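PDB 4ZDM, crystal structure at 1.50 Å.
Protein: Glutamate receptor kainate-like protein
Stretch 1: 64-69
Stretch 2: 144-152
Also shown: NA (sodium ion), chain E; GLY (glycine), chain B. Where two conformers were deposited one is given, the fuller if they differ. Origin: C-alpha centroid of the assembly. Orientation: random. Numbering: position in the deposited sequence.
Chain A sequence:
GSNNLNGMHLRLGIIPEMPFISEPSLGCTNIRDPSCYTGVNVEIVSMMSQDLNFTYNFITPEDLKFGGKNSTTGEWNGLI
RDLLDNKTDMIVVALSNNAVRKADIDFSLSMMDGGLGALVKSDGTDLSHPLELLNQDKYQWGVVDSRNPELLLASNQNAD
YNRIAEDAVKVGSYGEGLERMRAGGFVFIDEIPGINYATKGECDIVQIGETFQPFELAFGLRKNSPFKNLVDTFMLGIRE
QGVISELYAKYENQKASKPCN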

# COMPACT_ATOMS: atom_id res chain seq x y z
N LEU A 64 1.64 -18.25 0.74
CA LEU A 64 2.84 -18.63 0.03
C LEU A 64 2.54 -19.33 -1.31
O LEU A 64 3.32 -20.14 -1.82
CB LEU A 64 3.71 -19.49 0.94
CG LEU A 64 4.46 -18.72 2.02
CD1 LEU A 64 5.09 -19.74 2.98
CD2 LEU A 64 5.52 -17.80 1.44
N LYS A 65 1.45 -18.91 -1.97
CA LYS A 65 1.06 -19.45 -3.27
C LYS A 65 1.30 -18.45 -4.40
O LYS A 65 1.15 -17.24 -4.20
CB LYS A 65 -0.41 -19.85 -3.29
CG LYS A 65 -0.77 -21.03 -2.32
CD LYS A 65 -2.21 -21.26 -2.28
CE LYS A 65 -2.54 -22.38 -1.29
NZ LYS A 65 -4.01 -22.50 -1.15
N PHE A 66 1.68 -18.94 -5.56
CA PHE A 66 1.91 -18.02 -6.69
C PHE A 66 0.60 -17.48 -7.20
O PHE A 66 0.42 -16.28 -7.35
CB PHE A 66 2.71 -18.73 -7.79
CG PHE A 66 4.19 -18.69 -7.55
CD1 PHE A 66 4.79 -19.45 -6.55
CD2 PHE A 66 5.02 -17.87 -8.30
CE1 PHE A 66 6.16 -19.34 -6.31
CE2 PHE A 66 6.39 -17.80 -8.07
CZ PHE A 66 6.95 -18.55 -7.05
N GLY A 67 -0.37 -18.32 -7.41
CA GLY A 67 -1.68 -17.85 -7.78
C GLY A 67 -2.40 -18.84 -8.63
O GLY A 67 -2.10 -19.09 -9.79
N GLY A 68 -3.45 -19.39 -8.03
CA GLY A 68 -4.42 -20.19 -8.75
C GLY A 68 -5.83 -19.66 -8.49
O GLY A 68 -6.01 -18.93 -7.51
N LYS A 69 -6.77 -19.98 -9.41
CA LYS A 69 -8.17 -19.46 -9.44
C LYS A 69 -9.15 -20.54 -9.01
O LYS A 69 -9.21 -21.56 -9.68
CB LYS A 69 -8.56 -18.96 -10.82
CG LYS A 69 -9.88 -18.22 -10.82
CD LYS A 69 -10.15 -17.54 -12.14
CE LYS A 69 -10.36 -18.53 -13.26
NZ LYS A 69 -11.07 -17.90 -14.40
N VAL A 144 2.87 -28.60 -8.10
CA VAL A 144 2.54 -27.69 -7.01
C VAL A 144 1.14 -27.11 -7.16
O VAL A 144 0.78 -26.63 -8.22
CB VAL A 144 3.52 -26.54 -6.91
CG1 VAL A 144 3.30 -25.69 -5.70
CG2 VAL A 144 4.94 -27.04 -6.91
N ASP A 145 0.38 -27.13 -6.08
CA ASP A 145 -0.92 -26.47 -6.11
C ASP A 145 -0.77 -24.98 -6.32
O ASP A 145 0.11 -24.34 -5.74
CB ASP A 145 -1.68 -26.70 -4.79
CG ASP A 145 -3.00 -25.96 -4.75
OD1 ASP A 145 -3.97 -26.45 -5.35
OD2 ASP A 145 -3.05 -24.86 -4.16
N SER A 146 -1.66 -24.42 -7.13
CA SER A 146 -1.77 -22.96 -7.34
C SER A 146 -0.49 -22.38 -7.92
O SER A 146 -0.17 -21.22 -7.69
CB SER A 146 -2.16 -22.24 -6.06
OG SER A 146 -3.49 -22.63 -5.65
N ARG A 147 0.18 -23.14 -8.76
CA ARG A 147 1.36 -22.69 -9.49
C ARG A 147 1.10 -22.97 -10.97
O ARG A 147 0.23 -23.74 -11.32
CB ARG A 147 2.60 -23.42 -8.96
CG ARG A 147 3.90 -22.93 -9.45
CD ARG A 147 5.03 -23.83 -8.97
NE ARG A 147 6.33 -23.64 -9.58
CZ ARG A 147 7.23 -22.79 -9.17
NH1 ARG A 147 6.95 -21.91 -8.21
NH2 ARG A 147 8.41 -22.77 -9.78
N ASN A 148 1.82 -22.29 -11.87
CA ASN A 148 1.53 -22.36 -13.30
C ASN A 148 1.52 -23.74 -13.96
O ASN A 148 0.63 -23.99 -14.77
CB ASN A 148 2.52 -21.45 -14.00
CG ASN A 148 2.50 -21.59 -15.52
OD1 ASN A 148 1.55 -21.20 -16.19
ND2 ASN A 148 3.60 -22.13 -16.06
N PRO A 149 2.44 -24.67 -13.63
CA PRO A 149 2.32 -25.96 -14.32
C PRO A 149 0.97 -26.65 -14.15
O PRO A 149 0.44 -27.09 -15.16
CB PRO A 149 3.48 -26.79 -13.71
CG PRO A 149 4.48 -25.70 -13.33
CD PRO A 149 3.64 -24.62 -12.78
N GLU A 150 0.41 -26.69 -12.93
CA GLU A 150 -0.89 -27.30 -12.69
C GLU A 150 -1.92 -26.55 -13.53
O GLU A 150 -2.73 -27.20 -14.19
CB GLU A 150 -1.26 -27.24 -11.22
CG GLU A 150 -2.63 -27.85 -10.90
CD GLU A 150 -3.14 -27.48 -9.51
OE1 GLU A 150 -3.12 -26.28 -9.12
OE2 GLU A 150 -3.58 -28.42 -8.81
N LEU A 151 -1.87 -25.22 -13.50
CA LEU A 151 -2.87 -24.37 -14.15
C LEU A 151 -2.80 -24.64 -15.65
O LEU A 151 -3.83 -24.76 -16.30
CB LEU A 151 -2.65 -22.87 -13.88
CG LEU A 151 -3.03 -22.10 -12.61
CD1 LEU A 151 -2.95 -20.54 -12.88
CD2 LEU A 151 -4.41 -22.47 -12.12
N LEU A 152 -1.59 -24.69 -16.23
CA LEU A 152 -1.42 -25.02 -17.65
C LEU A 152 -1.92 -26.35 -18.06
O LEU A 152 -2.56 -26.51 -19.10
CB LEU A 152 0.06 -25.00 -18.06
CG LEU A 152 0.65 -23.65 -18.30
CD1 LEU A 152 2.12 -23.84 -18.71
CD2 LEU A 152 -0.13 -22.81 -19.34
NA NA E . -4.29 -28.49 -6.59
N GLY B . 6.72 -19.23 -11.76
CA GLY B . 5.61 -19.96 -11.10
C GLY B . 4.26 -19.37 -11.33
O GLY B . 3.23 -19.95 -10.95
OXT GLY B . 4.14 -18.26 -11.93
O HOH W 1 -5.37 -23.92 -3.38
O HOH W 2 2.05 -21.95 -5.50
O HOH W 3 -6.54 -29.69 -7.31

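A bound glycine sits where the two stretches meet, beside a cation-pi pair that joins them. The guanidinium of R147 lies over one face of the F66 ring, with R147 CZ 4.8 Å from the ring centroid and 19° off the ring normal, charge toward the pi electrons. The guanidinium meets the ring with its edge, and R147 NH1 comes within 3.3 Å of F66 CE1. Glycine CA lies over one face of the same guanidinium. N148 N donates a hydrogen bond of 2.9 Å to glycine O.

The stretches share a single direct backbone hydrogen bond. G67 N donates to S146 O at 2.9 Å, with an angle of 162°. S146 belongs to a type II turn from V144 to R147, just before the helix that starts at N148. Water 2 adds a bridge: it accepts from F66 N at 3.0 Å and lies 3.1 Å from D145 O, to which it can donate.

G68 suits the close approach. G68 CA is 4.1 Å from S146 CA, and a CB on G68 would lie 3.0 Å from S146 OG, a clash. At G67 the backbone angles themselves call for glycine. L151 fills in beside them, with CD1 3.5 Å from G67 O and CD2 4.1 Å from G68 CA.

K65 reaches across with an extended side chain. Its salt bridge is long, 3.9 Å from K65 NZ to D145 OD2. Water 1 reinforces it, accepting from K65 NZ at 3.0 Å and donating to D145 OD2 at 2.6 Å. S146 OG also donates to D145 OD2, at 2.7 Å. The other carboxylate oxygen, D145 OD1, binds sodium at 2.4 Å. E150 OE2 binds the same ion at 2.3 Å, while E150 OE1 accepts from S146 N at 3.1 Å.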